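Local coordinates for probable adhesion protein (Pseudomonas aeruginosa PAO1, PDB 6R3Z), which probably serves as the periplasmic solute-binding protein of a metal transport system, holding ferrous iron and other divalent metal ions for uptake, at residues G10-P15 with V31-A36. Sequence-based numbering, arbitrary orientation.
Sequences GITLHP and VPLIPA
Ile11 turns both its N and its O to segment 31-36: its N donates to Val31 O at 3.1 Å, and its O accepts from Leu33 N, the first residue past strand 29-32, at 2.9 Å. The two bonds form a short parallel ladder. Gly10 CA adds a C-H...O contact to the same Val31 O at 3.2 Å.

Packing is tightest around this ladder. On one face of the sheet, Ile11 and Pro32 lie side by side and point the same way. With Ile11 CG1 between the backbone N and carbonyl carbon (chi1 65°), that atom stands 3.9 Å from Pro32 CA, and chi2 (86°) carries Ile11 CD1 to 4.0 Å from Pro32 CB. Helix 14-24 covers this face through Tyr17 and Val20. On the other face Leu33 CD1 reaches back over the strand to 3.7 Å from Gly10 CA; Ala70 and Met73 of helix 68-76 pack against Leu33.

Past the strand ends the chains part, the contact loosens and a single water sits between them. It bridges the two, accepting from Ile34 N at 3.0 Å and donating a weak bond to Thr12 O. The first bond of the Thr12 side chain points away from 31-36, and its OG1 bonds to Asp67, next to the metal ligand His66; the nickel ion lies about 11 Å from the Thr12 side chain.

Strand 8-11, helix 14-24 and strand 29-32 thus form a parallel beta-alpha-beta unit at one border of a four-stranded 2-1-3-4 sheet, the Rossmann-like lobe architecture of family 9 solute-binding proteins, whose loops run from the strand ends toward the metal cleft.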
ATOM      1  N   GLY A  10      -8.529  15.297  -3.732  1.00 21.99           N
ATOM      2  CA  GLY A  10      -9.090  14.028  -3.312  1.00 21.34           C
ATOM      3  C   GLY A  10      -8.048  12.932  -3.323  1.00 23.84           C
ATOM      4  O   GLY A  10      -7.137  12.941  -4.153  1.00 23.92           O
ATOM      5  N   ILE A  11      -8.144  12.013  -2.358  1.00 20.63           N
ATOM      6  CA  ILE A  11      -7.293  10.833  -2.226  1.00 20.41           C
ATOM      7  C   ILE A  11      -8.179   9.603  -2.057  1.00 23.82           C
ATOM      8  O   ILE A  11      -9.345   9.737  -1.653  1.00 23.67           O
ATOM      9  CB  ILE A  11      -6.204  10.948  -1.133  1.00 22.71           C
ATOM     10  CG1 ILE A  11      -6.816  11.049   0.298  1.00 23.80           C
ATOM     11  CG2 ILE A  11      -5.226  12.087  -1.447  1.00 23.72           C
ATOM     12  CD1 ILE A  11      -7.139   9.655   0.969  1.00 23.15           C
ATOM     13  N   THR A  12      -7.619   8.403  -2.283  1.00 21.72           N
ATOM     14  CA  THR A  12      -8.438   7.189  -2.256  1.00 23.01           C
ATOM     15  C   THR A  12      -8.083   6.197  -1.150  1.00 27.49           C
ATOM     16  O   THR A  12      -8.978   5.517  -0.642  1.00 28.66           O
ATOM     17  CB  THR A  12      -8.400   6.497  -3.633  1.00 27.97           C
ATOM     18  OG1 THR A  12      -7.082   6.002  -3.854  1.00 24.94           O
ATOM     19  CG2 THR A  12      -8.802   7.429  -4.785  1.00 24.71           C
ATOM     20  N   LEU A  13      -6.786   6.006  -0.891  1.00 23.07           N
ATOM     21  CA  LEU A  13      -6.272   5.055   0.094  1.00 21.57           C
ATOM     22  C   LEU A  13      -5.396   5.793   1.107  1.00 23.44           C
ATOM     23  O   LEU A  13      -4.790   6.818   0.767  1.00 23.44           O
ATOM     24  CB  LEU A  13      -5.459   3.933  -0.590  1.00 21.59           C
ATOM     25  CG  LEU A  13      -6.138   3.215  -1.782  1.00 26.21           C
ATOM     26  CD1 LEU A  13      -5.136   2.414  -2.576  1.00 27.42           C
ATOM     27  CD2 LEU A  13      -7.296   2.304  -1.319  1.00 28.89           C
ATOM     28  N   HIS A  14      -5.309   5.248   2.339  1.00 20.59           N
ATOM     29  CA  HIS A  14      -4.532   5.843   3.435  1.00 21.02           C
ATOM     30  C   HIS A  14      -3.120   6.294   3.036  1.00 23.04           C
ATOM     31  O   HIS A  14      -2.766   7.432   3.355  1.00 22.90           O
ATOM     32  CB  HIS A  14      -4.464   4.922   4.660  1.00 22.18           C
ATOM     33  CG  HIS A  14      -5.780   4.744   5.343  1.00 24.02           C
ATOM     34  ND1 HIS A  14      -6.771   3.945   4.802  1.00 25.35           N
ATOM     35  CD2 HIS A  14      -6.215   5.243   6.519  1.00 25.01           C
ATOM     36  CE1 HIS A  14      -7.772   3.977   5.668  1.00 25.00           C
ATOM     37  NE2 HIS A  14      -7.495   4.766   6.698  1.00 25.09           N
ATOM     38  N   PRO A  15      -2.302   5.459   2.330  1.00 20.97           N
ATOM     39  CA  PRO A  15      -0.935   5.905   1.971  1.00 20.39           C
ATOM     40  C   PRO A  15      -0.948   7.190   1.161  1.00 20.76           C
ATOM     41  O   PRO A  15      -0.092   8.034   1.406  1.00 19.99           O
ATOM     42  CB  PRO A  15      -0.378   4.725   1.174  1.00 22.88           C
ATOM     43  CG  PRO A  15      -1.101   3.536   1.739  1.00 26.42           C
ATOM     44  CD  PRO A  15      -2.518   4.067   1.876  1.00 22.46           C
ATOM     45  N   VAL A  31      -8.663  15.652   0.908  1.00 23.25           N
ATOM     46  CA  VAL A  31     -10.012  15.144   1.143  1.00 23.53           C
ATOM     47  C   VAL A  31     -10.133  13.661   0.801  1.00 25.96           C
ATOM     48  O   VAL A  31     -10.129  13.326  -0.379  1.00 26.05           O
ATOM     49  CB  VAL A  31     -11.094  15.996   0.394  1.00 28.10           C
ATOM     50  CG1 VAL A  31     -12.511  15.566   0.782  1.00 28.21           C
ATOM     51  CG2 VAL A  31     -10.904  17.501   0.607  1.00 28.59           C
ATOM     52  N   PRO A  32     -10.325  12.755   1.789  1.00 25.20           N
ATOM     53  CA  PRO A  32     -10.520  11.333   1.451  1.00 24.42           C
ATOM     54  C   PRO A  32     -11.850  11.142   0.726  1.00 28.47           C
ATOM     55  O   PRO A  32     -12.857  11.771   1.093  1.00 27.86           O
ATOM     56  CB  PRO A  32     -10.544  10.636   2.817  1.00 26.40           C
ATOM     57  CG  PRO A  32      -9.922  11.632   3.765  1.00 31.01           C
ATOM     58  CD  PRO A  32     -10.374  12.955   3.246  1.00 27.13           C
ATOM     59  N   LEU A  33     -11.831  10.319  -0.330  1.00 24.55           N
ATOM     60  CA  LEU A  33     -13.030  10.042  -1.120  1.00 25.76           C
ATOM     61  C   LEU A  33     -13.975   9.130  -0.377  1.00 29.49           C
ATOM     62  O   LEU A  33     -15.191   9.168  -0.619  1.00 29.31           O
ATOM     63  CB  LEU A  33     -12.665   9.438  -2.470  1.00 26.07           C
ATOM     64  CG  LEU A  33     -12.776  10.384  -3.674  1.00 31.50           C
ATOM     65  CD1 LEU A  33     -11.758  11.537  -3.577  1.00 31.86           C
ATOM     66  CD2 LEU A  33     -12.532   9.620  -4.978  1.00 32.21           C
ATOM     67  N   ILE A  34     -13.420   8.264   0.474  1.00 26.48           N
ATOM     68  CA  ILE A  34     -14.235   7.308   1.242  1.00 28.13           C
ATOM     69  C   ILE A  34     -13.928   7.441   2.747  1.00 32.43           C
ATOM     70  O   ILE A  34     -12.790   7.777   3.099  1.00 29.26           O
ATOM     71  CB  ILE A  34     -14.144   5.846   0.694  1.00 31.74           C
ATOM     72  CG1 ILE A  34     -12.830   5.126   1.075  1.00 32.10           C
ATOM     73  CG2 ILE A  34     -14.378   5.811  -0.825  1.00 32.77           C
ATOM     74  CD1 ILE A  34     -12.738   3.601   0.620  1.00 29.48           C
ATOM     75  N   PRO A  35     -14.908   7.200   3.644  1.00 31.72           N
ATOM     76  CA  PRO A  35     -14.636   7.369   5.086  1.00 31.27           C
ATOM     77  C   PRO A  35     -13.607   6.383   5.639  1.00 34.11           C
ATOM     78  O   PRO A  35     -13.359   5.320   5.060  1.00 31.79           O
ATOM     79  CB  PRO A  35     -16.007   7.143   5.743  1.00 33.95           C
ATOM     80  CG  PRO A  35     -17.001   7.334   4.655  1.00 38.94           C
ATOM     81  CD  PRO A  35     -16.328   6.855   3.406  1.00 34.81           C
ATOM     82  N   ALA A  36     -12.993   6.765   6.764  1.00 32.02           N
ATOM     83  CA  ALA A  36     -12.046   5.929   7.483  1.00 33.29           C
ATOM     84  C   ALA A  36     -12.842   4.752   8.101  1.00 38.67           C
ATOM     85  O   ALA A  36     -14.030   4.895   8.408  1.00 38.78           O
ATOM     86  CB  ALA A  36     -11.369   6.751   8.580  1.00 34.26           C
TER
HETATM   87  O   HOH W   1     -10.452   7.780   0.769  1.00 30.42           O